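Phosphoinositol-specific phospholipase C (Pseudomonas sp., PDB 5FYP) cleaves phosphoinositide lipids in a calcium-dependent reaction, probably between glycerol and phosphate, to release diacylglycerol. Local coordinates at residues Q122-E127 with R131-F136; Q251-S256 with N274-L279; N103-H108 with Q145-T150. All coordinates share one frame; numbering follows the deposited sequence. Where two conformers were deposited one is given.

Contact 1 of 3, residues Q122-E127 with R131-F136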
loop_
_atom_site.group_PDB
_atom_site.type_symbol
_atom_site.label_atom_id
_atom_site.label_comp_id
_atom_site.label_asym_id
_atom_site.label_seq_id
_atom_site.Cartn_x
_atom_site.Cartn_y
_atom_site.Cartn_z
ATOM N N GLN A 122 -10.814 11.244 -3.735
ATOM C CA GLN A 122 -12.152 11.520 -4.283
ATOM C C GLN A 122 -12.787 10.180 -4.661
ATOM O O GLN A 122 -12.194 9.118 -4.509
ATOM C CB GLN A 122 -12.061 12.492 -5.456
ATOM C CG GLN A 122 -11.581 13.858 -4.994
ATOM C CD GLN A 122 -11.396 14.858 -6.086
ATOM O OE1 GLN A 122 -10.634 14.645 -7.018
ATOM N NE2 GLN A 122 -12.026 16.011 -5.918
ATOM N N GLY A 123 -14.031 10.232 -5.132
ATOM C CA GLY A 123 -14.725 9.023 -5.550
ATOM C C GLY A 123 -14.311 8.510 -6.905
ATOM O O GLY A 123 -13.498 9.139 -7.592
ATOM N N TRP A 124 -14.852 7.352 -7.287
ATOM C CA TRP A 124 -14.618 6.807 -8.616
ATOM C C TRP A 124 -15.470 7.582 -9.628
ATOM O O TRP A 124 -16.587 8.000 -9.314
ATOM C CB TRP A 124 -15.010 5.328 -8.664
ATOM C CG TRP A 124 -14.137 4.507 -7.801
ATOM C CD1 TRP A 124 -14.461 3.900 -6.626
ATOM C CD2 TRP A 124 -12.776 4.173 -8.047
ATOM N NE1 TRP A 124 -13.373 3.260 -6.103
ATOM C CE2 TRP A 124 -12.318 3.428 -6.959
ATOM C CE3 TRP A 124 -11.891 4.488 -9.074
ATOM C CZ2 TRP A 124 -10.997 2.971 -6.889
ATOM C CZ3 TRP A 124 -10.604 4.029 -9.003
ATOM C CH2 TRP A 124 -10.155 3.282 -7.923
ATOM N N SER A 125 -14.973 7.720 -10.855
ATOM C CA SER A 125 -15.850 8.236 -11.927
ATOM C C SER A 125 -16.648 7.128 -12.568
ATOM O O SER A 125 -16.398 5.952 -12.353
ATOM C CB SER A 125 -15.041 8.933 -13.020
ATOM O OG SER A 125 -14.529 8.049 -14.015
ATOM N N LYS A 126 -17.621 7.547 -13.378
ATOM C CA LYS A 126 -18.285 6.641 -14.322
ATOM C C LYS A 126 -17.424 6.454 -15.576
ATOM O O LYS A 126 -16.421 7.147 -15.790
ATOM C CB LYS A 126 -19.701 7.124 -14.648
ATOM C CG LYS A 126 -20.620 7.248 -13.441
ATOM C CD LYS A 126 -20.888 5.956 -12.719
ATOM C CE LYS A 126 -21.867 6.161 -11.570
ATOM N NZ LYS A 126 -21.976 4.923 -10.748
ATOM N N GLU A 127 -17.864 5.559 -16.445
ATOM C CA GLU A 127 -17.066 5.168 -17.614
ATOM C C GLU A 127 -16.709 6.356 -18.487
ATOM O O GLU A 127 -15.569 6.458 -18.942
ATOM C CB GLU A 127 -17.762 4.075 -18.442
ATOM C CG GLU A 127 -17.664 2.640 -17.898
ATOM C CD GLU A 127 -18.333 2.383 -16.539
ATOM O OE1 GLU A 127 -19.213 3.193 -16.086
ATOM O OE2 GLU A 127 -17.967 1.344 -15.913
ATOM N N ARG A 131 -12.049 7.402 -15.356
ATOM C CA ARG A 131 -11.380 7.198 -14.050
ATOM C C ARG A 131 -12.163 6.203 -13.184
ATOM O O ARG A 131 -12.348 6.394 -11.978
ATOM C CB ARG A 131 -11.154 8.541 -13.345
ATOM C CG ARG A 131 -10.205 9.471 -14.107
ATOM C CD ARG A 131 -9.884 10.726 -13.286
ATOM N NE ARG A 131 -11.116 11.442 -12.959
ATOM C CZ ARG A 131 -11.721 12.310 -13.742
ATOM N NH1 ARG A 131 -11.147 12.732 -14.873
ATOM N NH2 ARG A 131 -12.882 12.841 -13.398
ATOM N N THR A 132 -12.582 5.118 -13.811
ATOM C CA THR A 132 -13.224 4.000 -13.123
ATOM C C THR A 132 -12.159 3.093 -12.479
ATOM O O THR A 132 -10.983 3.208 -12.767
ATOM C CB THR A 132 -14.037 3.167 -14.111
ATOM O OG1 THR A 132 -13.136 2.481 -14.984
ATOM C CG2 THR A 132 -15.058 3.988 -14.881
ATOM N N PRO A 133 -12.602 2.135 -11.647
ATOM C CA PRO A 133 -11.674 1.090 -11.182
ATOM C C PRO A 133 -10.901 0.417 -12.319
ATOM O O PRO A 133 -9.711 0.162 -12.168
ATOM C CB PRO A 133 -12.592 0.146 -10.423
ATOM C CG PRO A 133 -13.606 1.085 -9.832
ATOM C CD PRO A 133 -13.886 2.065 -10.938
ATOM N N LYS A 134 -11.586 0.109 -13.418
ATOM C CA LYS A 134 -10.918 -0.510 -14.539
ATOM C C LYS A 134 -9.825 0.404 -15.142
ATOM O O LYS A 134 -8.726 -0.056 -15.458
ATOM C CB LYS A 134 -11.922 -0.914 -15.607
ATOM C CG LYS A 134 -11.334 -1.570 -16.844
ATOM C CD LYS A 134 -12.432 -2.348 -17.539
ATOM C CE LYS A 134 -12.087 -2.864 -18.922
ATOM N NZ LYS A 134 -11.559 -1.826 -19.851
ATOM N N ASP A 135 -10.139 1.699 -15.277
ATOM C CA ASP A 135 -9.149 2.655 -15.792
ATOM C C ASP A 135 -7.935 2.728 -14.859
ATOM O O ASP A 135 -6.810 2.847 -15.333
ATOM C CB ASP A 135 -9.742 4.032 -15.967
ATOM C CG ASP A 135 -10.839 4.082 -17.011
ATOM O OD1 ASP A 135 -10.561 3.718 -18.170
ATOM O OD2 ASP A 135 -11.985 4.448 -16.665
ATOM N N PHE A 136 -8.181 2.686 -13.558
ATOM C CA PHE A 136 -7.096 2.700 -12.583
ATOM C C PHE A 136 -6.210 1.464 -12.713
ATOM O O PHE A 136 -4.982 1.595 -12.767
ATOM C CB PHE A 136 -7.717 2.857 -11.207
ATOM C CG PHE A 136 -6.741 3.070 -10.105
ATOM C CD1 PHE A 136 -6.062 4.273 -9.999
ATOM C CD2 PHE A 136 -6.535 2.088 -9.144
ATOM C CE1 PHE A 136 -5.202 4.529 -8.961
ATOM C CE2 PHE A 136 -5.671 2.335 -8.074
ATOM C CZ PHE A 136 -4.996 3.557 -8.029
HETATM O O HOH W 1 -13.711 4.386 -18.791
#
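S125 and R131 close this short loop with two hydrogen bonds. The backbone N of S125 donates a hydrogen bond to R131 O at 3.1 Å. In return R131 N donates to S125 OG at 2.9 Å, with a bent N-H...O angle of 136°. The chi1 of 85° sets OG between the backbone N and carbonyl carbon of S125, and from there it also donates to K126 O at 2.7 Å. The serine oxygen thus ties two backbone positions together. The guanidinium of R131 is held outside the two segments: NE makes a salt bridge with D53, and NH1 bonds S62 O.

The loop follows strand 114-120, which brings D119 to the calcium, and leads into helix 133-144, a beta-alpha connection of the TIM-barrel fold. T132 is the N-cap of that helix and forms a capping box with D135. D135 N donates to T132 OG1, and T132 N donates to the anti lone pair of D135 OD2. One water donates to both E127 O and D135 OD2, and so bridges loop and helix.

The ring of W124 gathers a third group of contacts. P133 CG lies over the middle of its six-membered ring, a CH-pi contact of 3.9 Å to the centroid. R131 O lies at the ring's edge, 3.5 Å from W124 CE3. The edge of the indole also meets the face of F136 in an offset edge-to-face pair, with ring centroids 5.7 Å apart and planes at 68°. F136 CB touches W124 CZ3 at 3.8 Å. On its polar side W124 NE1 bonds K195 O, and K120 makes a cation-pi contact with the indole. The methyl CG2 of T132 lies against the backbone of S125 and K126.

Contact 2 of 3, residues Q251-S256 with N274-L279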
loop_
_atom_site.group_PDB
_atom_site.type_symbol
_atom_site.label_atom_id
_atom_site.label_comp_id
_atom_site.label_asym_id
_atom_site.label_seq_id
_atom_site.Cartn_x
_atom_site.Cartn_y
_atom_site.Cartn_z
ATOM N N GLN A 251 -4.435 -8.434 15.495
ATOM C CA GLN A 251 -5.412 -9.288 14.793
ATOM C C GLN A 251 -5.151 -9.326 13.297
ATOM O O GLN A 251 -5.339 -10.396 12.692
ATOM C CB GLN A 251 -6.811 -8.912 15.162
ATOM C CG GLN A 251 -7.233 -9.521 16.484
ATOM C CD GLN A 251 -7.397 -11.040 16.329
ATOM O OE1 GLN A 251 -8.075 -11.508 15.376
ATOM N NE2 GLN A 251 -6.532 -11.782 16.999
ATOM N N ALA A 252 -4.721 -8.217 12.697
ATOM C CA ALA A 252 -4.247 -8.305 11.315
ATOM C C ALA A 252 -3.135 -9.352 11.197
ATOM O O ALA A 252 -3.144 -10.230 10.332
ATOM C CB ALA A 252 -3.765 -6.955 10.823
ATOM N N PHE A 253 -2.163 -9.259 12.101
ATOM C CA PHE A 253 -1.069 -10.206 12.173
ATOM C C PHE A 253 -1.572 -11.634 12.328
ATOM O O PHE A 253 -1.120 -12.567 11.636
ATOM C CB PHE A 253 -0.132 -9.796 13.339
ATOM C CG PHE A 253 0.984 -10.771 13.632
ATOM C CD1 PHE A 253 2.166 -10.738 12.968
ATOM C CD2 PHE A 253 0.815 -11.730 14.604
ATOM C CE1 PHE A 253 3.175 -11.641 13.267
ATOM C CE2 PHE A 253 1.831 -12.633 14.916
ATOM C CZ PHE A 253 2.999 -12.585 14.232
ATOM N N ALA A 254 -2.522 -11.846 13.229
ATOM C CA ALA A 254 -3.095 -13.192 13.454
ATOM C C ALA A 254 -3.742 -13.762 12.188
ATOM O O ALA A 254 -3.762 -14.979 11.964
ATOM C CB ALA A 254 -4.094 -13.155 14.585
ATOM N N TYR A 255 -4.331 -12.884 11.396
ATOM C CA TYR A 255 -5.004 -13.249 10.145
ATOM C C TYR A 255 -4.099 -13.220 8.922
ATOM O O TYR A 255 -4.588 -13.439 7.805
ATOM C CB TYR A 255 -6.260 -12.369 9.907
ATOM C CG TYR A 255 -7.516 -13.008 10.446
ATOM C CD1 TYR A 255 -7.814 -13.002 11.809
ATOM C CD2 TYR A 255 -8.377 -13.687 9.586
ATOM C CE1 TYR A 255 -8.960 -13.657 12.258
ATOM C CE2 TYR A 255 -9.501 -14.318 10.029
ATOM C CZ TYR A 255 -9.782 -14.332 11.377
ATOM O OH TYR A 255 -10.912 -15.012 11.774
ATOM N N SER A 256 -2.790 -12.976 9.108
ATOM C CA SER A 256 -1.867 -12.830 7.956
ATOM C C SER A 256 -2.360 -11.770 6.988
ATOM O O SER A 256 -2.204 -11.893 5.773
ATOM C CB SER A 256 -1.582 -14.143 7.260
ATOM O OG SER A 256 -0.949 -15.009 8.197
ATOM N N ASN A 274 7.023 -4.696 18.356
ATOM C CA ASN A 274 6.463 -5.438 19.467
ATOM C C ASN A 274 4.898 -5.476 19.419
ATOM O O ASN A 274 4.279 -6.459 19.853
ATOM C CB ASN A 274 7.033 -4.826 20.728
ATOM C CG ASN A 274 8.606 -4.893 20.795
ATOM O OD1 ASN A 274 9.317 -5.760 20.174
ATOM N ND2 ASN A 274 9.147 -3.979 21.573
ATOM N N GLN A 275 4.299 -4.447 18.792
ATOM C CA GLN A 275 2.862 -4.328 18.559
ATOM C C GLN A 275 2.359 -5.031 17.282
ATOM O O GLN A 275 1.178 -4.928 16.931
ATOM C CB GLN A 275 2.477 -2.846 18.592
ATOM C CG GLN A 275 2.736 -2.253 19.987
ATOM C CD GLN A 275 2.660 -0.744 20.108
ATOM O OE1 GLN A 275 2.643 0.022 19.165
ATOM N NE2 GLN A 275 2.551 -0.315 21.352
ATOM N N LYS A 276 3.256 -5.757 16.620
ATOM C CA LYS A 276 2.914 -6.622 15.475
ATOM C C LYS A 276 2.389 -5.850 14.268
ATOM O O LYS A 276 1.525 -6.317 13.544
ATOM C CB LYS A 276 1.948 -7.752 15.846
ATOM C CG LYS A 276 2.429 -8.633 16.974
ATOM C CD LYS A 276 3.709 -9.387 16.653
ATOM C CE LYS A 276 3.998 -10.375 17.758
ATOM N NZ LYS A 276 5.399 -10.759 17.836
ATOM N N ILE A 277 2.961 -4.665 14.062
ATOM C CA ILE A 277 2.578 -3.798 12.950
ATOM C C ILE A 277 3.520 -4.063 11.780
ATOM O O ILE A 277 4.737 -3.866 11.895
ATOM C CB ILE A 277 2.623 -2.334 13.363
ATOM C CG1 ILE A 277 1.596 -2.070 14.489
ATOM C CG2 ILE A 277 2.423 -1.437 12.167
ATOM C CD1 ILE A 277 1.873 -0.820 15.306
ATOM N N ASN A 278 2.973 -4.437 10.630
ATOM C CA ASN A 278 3.835 -4.631 9.454
ATOM C C ASN A 278 4.405 -3.346 8.896
ATOM O O ASN A 278 5.591 -3.319 8.545
ATOM C CB ASN A 278 3.099 -5.338 8.326
ATOM C CG ASN A 278 2.762 -6.776 8.635
ATOM O OD1 ASN A 278 1.595 -7.123 8.876
ATOM N ND2 ASN A 278 3.759 -7.643 8.581
ATOM N N LEU A 279 3.562 -2.332 8.746
ATOM C CA LEU A 279 3.977 -1.087 8.091
ATOM C C LEU A 279 3.699 0.074 9.044
ATOM O O LEU A 279 2.535 0.413 9.282
ATOM C CB LEU A 279 3.219 -0.901 6.770
ATOM C CG LEU A 279 3.248 -2.057 5.794
ATOM C CD1 LEU A 279 2.348 -1.776 4.594
ATOM C CD2 LEU A 279 4.643 -2.458 5.324
#
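K276 lies across the ring of F253, and the whole contact is carried by this one pair. The lysine begins with CB, which sits 3.8 Å from F253 CB and 3.9 Å from F253 CG, where the ring joins its stem. CG is the next atom. Its chi1 of -56° puts it beside the backbone N, and the chain then bends at chi2 (-63°), which carries CD out over the phenyl group. CD lies above the ring centre, 4.0 Å from the centroid and only 5° off the ring normal, a CH-pi contact. It is almost equally far from CE1, CE2 and CZ of F253, about 4.1 Å from each. CE still lies over the rim of the ring, and the nitrogen NZ continues past it. The lysine also touches K250.

K276, with positive phi, is the C-prime residue of the Schellman motif that ends helix 269-274. F253 belongs to helix 249-254, which closes with a Schellman motif of its own at S256. Each helix leads into a strand, 258-262 after one and 279-282 after the other, and these strands are parallel neighbours in one sheet. The pair therefore joins successive beta-alpha units on the outside of the barrel.

The ring of F253 is also met edge-to-face by F298, the C-terminal residue. An alanine in place of F253 would probably leave the lysine's CD without a surface to rest on, and F298 without its aromatic partner.

Contact 3 of 3, residues N103-H108 with Q145-T150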
loop_
_atom_site.group_PDB
_atom_site.type_symbol
_atom_site.label_atom_id
_atom_site.label_comp_id
_atom_site.label_asym_id
_atom_site.label_seq_id
_atom_site.Cartn_x
_atom_site.Cartn_y
_atom_site.Cartn_z
ATOM N N ASN A 103 11.044 3.081 -12.522
ATOM C CA ASN A 103 12.420 3.321 -12.932
ATOM C C ASN A 103 13.434 2.935 -11.856
ATOM O O ASN A 103 14.447 2.333 -12.162
ATOM C CB ASN A 103 12.605 4.779 -13.337
ATOM C CG ASN A 103 11.893 5.128 -14.631
ATOM O OD1 ASN A 103 11.641 4.271 -15.476
ATOM N ND2 ASN A 103 11.554 6.391 -14.784
ATOM N N TRP A 104 13.150 3.275 -10.596
ATOM C CA TRP A 104 14.035 2.861 -9.504
ATOM C C TRP A 104 14.109 1.334 -9.476
ATOM O O TRP A 104 15.187 0.741 -9.361
ATOM C CB TRP A 104 13.557 3.429 -8.156
ATOM C CG TRP A 104 14.486 3.098 -7.022
ATOM C CD1 TRP A 104 15.453 3.912 -6.501
ATOM C CD2 TRP A 104 14.562 1.871 -6.292
ATOM N NE1 TRP A 104 16.122 3.285 -5.504
ATOM C CE2 TRP A 104 15.608 2.020 -5.361
ATOM C CE3 TRP A 104 13.845 0.658 -6.328
ATOM C CZ2 TRP A 104 15.977 1.002 -4.491
ATOM C CZ3 TRP A 104 14.221 -0.345 -5.466
ATOM C CH2 TRP A 104 15.252 -0.158 -4.543
ATOM N N SER A 105 12.959 0.683 -9.617
ATOM C CA SER A 105 12.909 -0.792 -9.624
ATOM C C SER A 105 13.793 -1.377 -10.746
ATOM O O SER A 105 14.603 -2.276 -10.501
ATOM C CB SER A 105 11.479 -1.265 -9.774
ATOM O OG SER A 105 11.400 -2.664 -10.010
ATOM N N ASP A 106 13.664 -0.846 -11.958
ATOM C CA ASP A 106 14.499 -1.303 -13.066
ATOM C C ASP A 106 16.015 -1.167 -12.786
ATOM O O ASP A 106 16.803 -1.978 -13.210
ATOM C CB ASP A 106 14.193 -0.498 -14.319
ATOM C CG ASP A 106 12.915 -0.900 -15.001
ATOM O OD1 ASP A 106 12.356 -1.975 -14.712
ATOM O OD2 ASP A 106 12.471 -0.135 -15.890
ATOM N N LYS A 107 16.357 -0.101 -12.063
ATOM C CA LYS A 107 17.768 0.158 -11.736
ATOM C C LYS A 107 18.308 -0.655 -10.561
ATOM O O LYS A 107 19.513 -0.658 -10.327
ATOM C CB LYS A 107 17.974 1.651 -11.468
ATOM C CG LYS A 107 17.888 2.526 -12.713
ATOM N N HIS A 108 17.417 -1.349 -9.849
ATOM C CA HIS A 108 17.792 -2.154 -8.676
ATOM C C HIS A 108 17.213 -3.553 -8.762
ATOM O O HIS A 108 16.397 -3.947 -7.938
ATOM C CB HIS A 108 17.354 -1.448 -7.386
ATOM C CG HIS A 108 17.983 -0.112 -7.205
ATOM N ND1 HIS A 108 17.505 1.018 -7.825
ATOM C CD2 HIS A 108 19.089 0.270 -6.523
ATOM C CE1 HIS A 108 18.280 2.046 -7.529
ATOM N NE2 HIS A 108 19.247 1.619 -6.741
ATOM N N GLN A 145 3.614 -3.211 -15.460
ATOM C CA GLN A 145 3.595 -4.416 -16.229
ATOM C C GLN A 145 3.753 -5.627 -15.316
ATOM O O GLN A 145 3.079 -5.750 -14.283
ATOM C CB GLN A 145 4.688 -4.291 -17.300
ATOM C CG GLN A 145 4.496 -3.135 -18.268
ATOM N N GLY A 146 4.744 -6.451 -15.570
ATOM C CA GLY A 146 4.893 -7.661 -14.816
ATOM C C GLY A 146 5.485 -7.514 -13.446
ATOM O O GLY A 146 5.651 -8.513 -12.765
ATOM N N LYS A 147 5.795 -6.282 -13.006
ATOM C CA LYS A 147 6.352 -6.101 -11.665
ATOM C C LYS A 147 5.337 -6.345 -10.560
ATOM O O LYS A 147 5.716 -6.574 -9.429
ATOM C CB LYS A 147 6.938 -4.704 -11.488
ATOM C CG LYS A 147 8.162 -4.428 -12.329
ATOM C CD LYS A 147 8.640 -2.987 -12.119
ATOM C CE LYS A 147 9.803 -2.592 -13.031
ATOM N NZ LYS A 147 11.042 -3.356 -12.719
ATOM N N LEU A 148 4.052 -6.244 -10.875
ATOM C CA LEU A 148 3.035 -6.312 -9.811
ATOM C C LEU A 148 2.883 -7.702 -9.217
ATOM O O LEU A 148 2.993 -8.727 -9.915
ATOM C CB LEU A 148 1.682 -5.843 -10.324
ATOM C CG LEU A 148 1.639 -4.387 -10.800
ATOM C CD1 LEU A 148 0.225 -4.047 -11.194
ATOM C CD2 LEU A 148 2.136 -3.434 -9.757
ATOM N N PHE A 149 2.636 -7.711 -7.921
ATOM C CA PHE A 149 2.131 -8.859 -7.175
ATOM C C PHE A 149 0.746 -8.432 -6.668
ATOM O O PHE A 149 0.642 -7.416 -6.006
ATOM C CB PHE A 149 3.066 -9.195 -6.017
ATOM C CG PHE A 149 2.607 -10.339 -5.162
ATOM C CD1 PHE A 149 2.820 -11.638 -5.544
ATOM C CD2 PHE A 149 1.984 -10.112 -3.943
ATOM C CE1 PHE A 149 2.417 -12.710 -4.757
ATOM C CE2 PHE A 149 1.576 -11.174 -3.154
ATOM C CZ PHE A 149 1.782 -12.471 -3.561
ATOM N N THR A 150 -0.277 -9.194 -7.033
ATOM C CA THR A 150 -1.666 -8.795 -6.847
ATOM C C THR A 150 -2.414 -9.751 -5.918
ATOM O O THR A 150 -1.916 -10.827 -5.578
ATOM C CB THR A 150 -2.383 -8.782 -8.184
ATOM O OG1 THR A 150 -2.529 -10.152 -8.612
ATOM C CG2 THR A 150 -1.630 -7.961 -9.237
#
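K147 reaches across to helix 94-107 and touches S105 and D106 with its ammonium group. The tight part of the contact is this tip. NZ donates to S105 OG at 2.8 Å and to D106 OD1 at 2.8 Å, the second bond being part of a salt bridge. OD1 is met on its anti side, 31° out of the carboxylate plane. The carbons before the nitrogen are close as well: CE lies 3.1 Å from D106 OD1, and CD lies 3.5 Å from S105 OG. The lysine runs extended through chi2 and chi3 and then turns at chi4 (-66°), which swings NZ between the two oxygens.

S105 forms the inner, buried side. Its OG, anti to the backbone N, also hydrogen-bonds H111 NE2. It therefore has two polar partners, K147 NZ across the contact and H111 NE2 outside it. D106 is the outer side. It is exposed to solvent, and its other oxygen, OD2, makes a salt bridge with K102 within the same helix. Beyond these groups the backbones stand well apart: the nearest CA atoms, those of S105 and K147, are 8.7 Å apart.

The contact joins the C-terminal end of helix 94-107 to the turn after helix 133-144. Backbone bonds of K147 and F149 to V184 tie that turn to the start of strand 184-189. The helix and the turn thus meet through a single long side chain.

With a carboxylate between two lysines and a hydroxyl beside one of them, K147 is likely to stay protonated and D106 ionised.

How the contacts relate
All three contacts lie toward the outside of the barrel, but they differ in depth. Contact 1 is partly buried and has by far the largest interface. It mixes backbone bonds, a capping box and aromatic packing where a strand passes into a helix. Contact 3 is also partly buried but small, and purely polar. Contact 2 is a surface contact made by a phenylalanine ring under one lysine's aliphatic chain. Contacts 1 and 3 lie at the two ends of helix 133-144, contact 3 just past it, and contact 1 is nested within the loop closed by contact 3. Contact 2 belongs to the other sheet, later in the chain, across the centre from contact 1.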